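Local coordinates for protein 1,3,6,8-tetrahydroxynaphthalene synthase (PDB 1U0M) that condenses five malonyl-CoA units into a pentaketide and cyclises it to 1,3,6,8-tetrahydroxynaphthalene, a precursor of melanin and of naphthoquinone metabolites, at residues N77-E81 with S113-M118; A84-P89 with L122-L126. All blocks are in the same frame, centred on the assembly; numbering follows the deposited sequence.

Contact 1: N77-E81 with S113-M118; sequences NKVYE and SCTGFM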
loop_
_atom_site.group_PDB
_atom_site.type_symbol
_atom_site.label_atom_id
_atom_site.label_comp_id
_atom_site.label_asym_id
_atom_site.label_seq_id
_atom_site.Cartn_x
_atom_site.Cartn_y
_atom_site.Cartn_z
ATOM N N ASN A 77 9.074 -13.170 -9.242
ATOM C CA ASN A 77 8.310 -12.875 -8.038
ATOM C C ASN A 77 8.370 -14.021 -7.020
ATOM O O ASN A 77 8.239 -13.796 -5.812
ATOM C CB ASN A 77 6.862 -12.547 -8.397
ATOM C CG ASN A 77 6.234 -11.589 -7.416
ATOM O OD1 ASN A 77 6.606 -10.416 -7.358
ATOM N ND2 ASN A 77 5.292 -12.082 -6.623
ATOM N N LYS A 78 8.560 -15.247 -7.510
ATOM C CA LYS A 78 8.692 -16.401 -6.623
ATOM C C LYS A 78 10.000 -16.190 -5.853
ATOM O O LYS A 78 10.052 -16.355 -4.635
ATOM C CB LYS A 78 8.773 -17.709 -7.421
ATOM C CG LYS A 78 7.577 -18.643 -7.243
ATOM C CD LYS A 78 6.420 -18.238 -8.128
ATOM C CE LYS A 78 6.552 -18.855 -9.505
ATOM N NZ LYS A 78 6.237 -20.314 -9.506
ATOM N N VAL A 79 11.061 -15.807 -6.561
ATOM C CA VAL A 79 12.334 -15.560 -5.888
ATOM C C VAL A 79 12.153 -14.470 -4.832
ATOM O O VAL A 79 12.720 -14.551 -3.741
ATOM C CB VAL A 79 13.405 -15.094 -6.856
ATOM C CG1 VAL A 79 14.699 -14.840 -6.100
ATOM C CG2 VAL A 79 13.585 -16.123 -7.953
ATOM N N TYR A 80 11.346 -13.462 -5.165
ATOM C CA TYR A 80 11.087 -12.359 -4.258
ATOM C C TYR A 80 10.546 -12.836 -2.922
ATOM O O TYR A 80 11.114 -12.497 -1.892
ATOM C CB TYR A 80 10.136 -11.334 -4.910
ATOM C CG TYR A 80 9.629 -10.253 -3.966
ATOM C CD1 TYR A 80 8.369 -10.353 -3.373
ATOM C CD2 TYR A 80 10.436 -9.172 -3.610
ATOM C CE1 TYR A 80 7.930 -9.410 -2.445
ATOM C CE2 TYR A 80 10.008 -8.223 -2.679
ATOM C CZ TYR A 80 8.753 -8.349 -2.099
ATOM O OH TYR A 80 8.325 -7.423 -1.167
ATOM N N GLU A 81 9.476 -13.636 -2.913
ATOM C CA GLU A 81 8.934 -14.087 -1.630
ATOM C C GLU A 81 9.820 -15.071 -0.887
ATOM O O GLU A 81 9.889 -15.032 0.336
ATOM C CB GLU A 81 7.510 -14.663 -1.764
ATOM C CG GLU A 81 7.329 -15.863 -2.655
ATOM C CD GLU A 81 5.988 -16.564 -2.416
ATOM O OE1 GLU A 81 5.578 -17.391 -3.267
ATOM O OE2 GLU A 81 5.351 -16.303 -1.372
ATOM N N SER A 113 7.681 -2.079 0.149
ATOM C CA SER A 113 8.439 -2.727 -0.908
ATOM C C SER A 113 7.786 -2.458 -2.248
ATOM O O SER A 113 6.568 -2.551 -2.378
ATOM C CB SER A 113 8.490 -4.231 -0.678
ATOM O OG SER A 113 8.987 -4.878 -1.836
ATOM N N CYS A 114 8.589 -2.123 -3.246
ATOM C CA CYS A 114 8.055 -1.860 -4.581
ATOM C C CYS A 114 8.751 -2.749 -5.595
ATOM O O CYS A 114 8.547 -2.621 -6.800
ATOM C CB CYS A 114 8.265 -0.393 -4.955
ATOM S SG CYS A 114 9.981 0.101 -5.106
ATOM N N THR A 115 9.559 -3.676 -5.095
ATOM C CA THR A 115 10.328 -4.561 -5.961
ATOM C C THR A 115 9.717 -5.917 -6.253
ATOM O O THR A 115 10.324 -6.757 -6.900
ATOM C CB THR A 115 11.706 -4.752 -5.380
ATOM O OG1 THR A 115 11.583 -4.922 -3.965
ATOM C CG2 THR A 115 12.569 -3.523 -5.682
ATOM N N GLY A 116 8.503 -6.119 -5.783
ATOM C CA GLY A 116 7.831 -7.368 -6.027
ATOM C C GLY A 116 6.408 -7.172 -5.578
ATOM O O GLY A 116 6.082 -6.174 -4.945
ATOM N N PHE A 117 5.549 -8.123 -5.890
ATOM C CA PHE A 117 4.180 -7.979 -5.485
ATOM C C PHE A 117 3.541 -9.243 -4.980
ATOM O O PHE A 117 3.563 -10.277 -5.639
ATOM C CB PHE A 117 3.350 -7.409 -6.630
ATOM C CG PHE A 117 1.954 -7.105 -6.243
ATOM C CD1 PHE A 117 0.957 -8.061 -6.385
ATOM C CD2 PHE A 117 1.635 -5.872 -5.671
ATOM C CE1 PHE A 117 -0.335 -7.793 -5.966
ATOM C CE2 PHE A 117 0.339 -5.597 -5.247
ATOM C CZ PHE A 117 -0.643 -6.550 -5.394
ATOM N N MET A 118 2.967 -9.154 -3.792
ATOM C CA MET A 118 2.281 -10.290 -3.230
ATOM C C MET A 118 1.076 -9.866 -2.390
ATOM O O MET A 118 1.087 -8.825 -1.721
ATOM C CB MET A 118 3.256 -11.180 -2.433
ATOM C CG MET A 118 4.252 -10.473 -1.522
ATOM S SD MET A 118 5.506 -11.612 -0.764
ATOM C CE MET A 118 4.410 -12.732 0.162
HETATM O O HOH W 1 9.389 -9.499 -8.210
#
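N77 and Y80, one turn apart on helix 73-99 of the thiolase fold, fasten the loop that follows strand 108-112. Two amide hydrogen bonds make the polar part: F117 N donates almost straight to N77 OD1 (2.9 Å, N-H...O 174°), in the carbonyl plane and on a lone pair, while N77 ND2 gives a more bent bond to F117 O (2.7 Å). Gripped at both ends, the carboxamide cannot flip without losing both bonds; a water linking N77 OD1 to T115 O also holds it. At the far end of the Y80 ring, Y80 OH and S113 OG share a 2.7 Å hydrogen bond. With CG anti to the backbone N (chi1 171°), the ring is turned toward the loop and takes G116 CA over the centre of one face, a CH-pi contact 3.8 Å from the centroid. A leucine in place of Y80 would probably cost S113 OG its short bond, leaving it weaker partners, and take the flat surface from under G116. F117 stacks on F239 of the second subunit, and T115 OG1 is hydrogen-bonded to E174. M118 makes an oblique Met-aromatic contact, its SD 3.7 Å from Y80 CE1, and the same sulfur packs on E81 CB.

Contact 2: A84-P89 with L122-L126; sequences AKSRVP and LTAWL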
loop_
_atom_site.group_PDB
_atom_site.type_symbol
_atom_site.label_atom_id
_atom_site.label_comp_id
_atom_site.label_asym_id
_atom_site.label_seq_id
_atom_site.Cartn_x
_atom_site.Cartn_y
_atom_site.Cartn_z
ATOM N N ALA A 84 12.599 -13.077 0.781
ATOM C CA ALA A 84 12.109 -12.205 1.834
ATOM C C ALA A 84 11.747 -13.022 3.079
ATOM O O ALA A 84 11.907 -12.568 4.211
ATOM C CB ALA A 84 10.899 -11.443 1.345
ATOM N N LYS A 85 11.246 -14.228 2.865
ATOM C CA LYS A 85 10.879 -15.059 3.994
ATOM C C LYS A 85 12.105 -15.547 4.732
ATOM O O LYS A 85 12.111 -15.576 5.956
ATOM C CB LYS A 85 10.009 -16.224 3.539
ATOM C CG LYS A 85 8.576 -15.790 3.326
ATOM C CD LYS A 85 7.676 -16.933 2.916
ATOM C CE LYS A 85 6.226 -16.485 2.885
ATOM N NZ LYS A 85 5.413 -17.387 2.042
ATOM N N SER A 86 13.154 -15.896 3.995
ATOM C CA SER A 86 14.389 -16.361 4.621
ATOM C C SER A 86 15.319 -15.249 5.114
ATOM O O SER A 86 16.299 -15.534 5.799
ATOM C CB SER A 86 15.164 -17.276 3.668
ATOM O OG SER A 86 15.349 -16.673 2.404
ATOM N N ARG A 87 15.021 -13.989 4.800
ATOM C CA ARG A 87 15.900 -12.906 5.238
ATOM C C ARG A 87 15.282 -11.862 6.177
ATOM O O ARG A 87 15.930 -11.400 7.114
ATOM C CB ARG A 87 16.489 -12.179 4.023
ATOM C CG ARG A 87 17.331 -13.036 3.092
ATOM C CD ARG A 87 17.827 -12.196 1.928
ATOM N NE ARG A 87 18.482 -12.982 0.890
ATOM C CZ ARG A 87 19.765 -13.316 0.901
ATOM N NH1 ARG A 87 20.542 -12.932 1.908
ATOM N NH2 ARG A 87 20.276 -14.017 -0.108
ATOM N N VAL A 88 14.032 -11.487 5.931
ATOM C CA VAL A 88 13.392 -10.461 6.743
ATOM C C VAL A 88 13.402 -10.706 8.260
ATOM O O VAL A 88 13.807 -9.833 9.025
ATOM C CB VAL A 88 11.945 -10.205 6.248
ATOM C CG1 VAL A 88 11.280 -9.142 7.095
ATOM C CG2 VAL A 88 11.974 -9.747 4.795
ATOM N N PRO A 89 12.966 -11.892 8.708
ATOM C CA PRO A 89 12.918 -12.260 10.132
ATOM C C PRO A 89 14.104 -11.807 11.002
ATOM O O PRO A 89 13.926 -11.093 11.998
ATOM C CB PRO A 89 12.785 -13.774 10.078
ATOM C CG PRO A 89 11.892 -13.956 8.895
ATOM C CD PRO A 89 12.505 -13.018 7.873
ATOM N N LEU A 122 3.740 -9.620 3.058
ATOM C CA LEU A 122 4.467 -10.436 4.028
ATOM C C LEU A 122 3.974 -10.273 5.469
ATOM O O LEU A 122 4.161 -11.165 6.285
ATOM C CB LEU A 122 5.969 -10.111 3.984
ATOM C CG LEU A 122 6.971 -11.202 3.578
ATOM C CD1 LEU A 122 8.289 -10.915 4.285
ATOM C CD2 LEU A 122 6.487 -12.589 3.962
ATOM N N THR A 123 3.357 -9.138 5.781
ATOM C CA THR A 123 2.869 -8.887 7.132
ATOM C C THR A 123 2.093 -10.054 7.740
ATOM O O THR A 123 2.325 -10.424 8.889
ATOM C CB THR A 123 1.959 -7.660 7.183
ATOM O OG1 THR A 123 0.883 -7.837 6.252
ATOM C CG2 THR A 123 2.749 -6.387 6.867
ATOM N N ALA A 124 1.166 -10.625 6.977
ATOM C CA ALA A 124 0.372 -11.748 7.458
ATOM C C ALA A 124 1.257 -12.922 7.863
ATOM O O ALA A 124 1.100 -13.481 8.950
ATOM C CB ALA A 124 -0.598 -12.189 6.389
ATOM N N TRP A 125 2.181 -13.294 6.980
ATOM C CA TRP A 125 3.094 -14.409 7.227
ATOM C C TRP A 125 4.031 -14.077 8.387
ATOM O O TRP A 125 4.448 -14.961 9.123
ATOM C CB TRP A 125 3.903 -14.706 5.966
ATOM C CG TRP A 125 4.852 -15.867 6.075
ATOM C CD1 TRP A 125 4.561 -17.192 5.897
ATOM C CD2 TRP A 125 6.258 -15.799 6.350
ATOM N NE1 TRP A 125 5.701 -17.951 6.039
ATOM C CE2 TRP A 125 6.756 -17.117 6.320
ATOM C CE3 TRP A 125 7.145 -14.748 6.620
ATOM C CZ2 TRP A 125 8.102 -17.414 6.545
ATOM C CZ3 TRP A 125 8.485 -15.042 6.844
ATOM C CH2 TRP A 125 8.949 -16.364 6.808
ATOM N N LEU A 126 4.345 -12.797 8.551
ATOM C CA LEU A 126 5.217 -12.351 9.630
ATOM C C LEU A 126 4.532 -12.464 10.986
ATOM O O LEU A 126 5.148 -12.875 11.962
ATOM C CB LEU A 126 5.655 -10.905 9.400
ATOM C CG LEU A 126 6.779 -10.640 8.397
ATOM C CD1 LEU A 126 6.955 -9.128 8.204
ATOM C CD2 LEU A 126 8.065 -11.269 8.910
#
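K85 lies lengthwise over one face of the W125 indole, and its chain can be followed atom by atom. CB begins above the rim of the six-membered ring, 3.4 Å from W125 CH2. CG stands near the middle of that ring and to one side meets L122 CD2 at 3.9 Å. CD passes over the ring fusion, 3.5 Å from W125 CE2. CE then sits squarely above the five-membered ring, 3.3 Å from its centroid, in a CH-pi contact. NZ ends over the same ring, 4.1 Å from the centroid and 19° off the normal, a cation-pi interaction; NZ also makes a long, weak ion pair with E81. The fully extended chain beyond CG is what lets the methylenes run across both rings. The helices that meet here, 73-99 and 122-129, belong to the alpha-beta-alpha-beta-alpha thiolase fold; their short segments cross at -65° with axes 11.4 Å apart. Toward the sheet, the packing is aliphatic: L122 CD1 touches A84 CB and meets V88 CG2 tip to tip, and L126 CD2 lies near V88 CG1. A84 and V88 also pack on strand 167-175, and L122 on Y111 of strand 108-112. W125 also touches E227 of the second subunit. At the indole's edge, near its plane, P89 CG approaches W125 CZ3 to 4.1 Å.

In the fold
Both contacts draw on helix 73-99, and their centres lie about 11 Å apart on the same side of the chain's centre. Residues 77-81 hold the 113-118 loop, and 84-89, further along, meet helix 122-129, so one long helix braces two consecutive elements after strand 108-112. Contact 1 is buried and mixes hydrogen bonds with aromatic packing; T115 comes within about 9 Å of C146, the probable active-site cysteine, side chain to side chain. Contact 2 is partly buried and away from that site: aliphatic against the sheet, cation-pi at its more exposed margin. Both reach the second subunit, contact 1 with a hydrogen bond and a ring stack, contact 2 by packing alone.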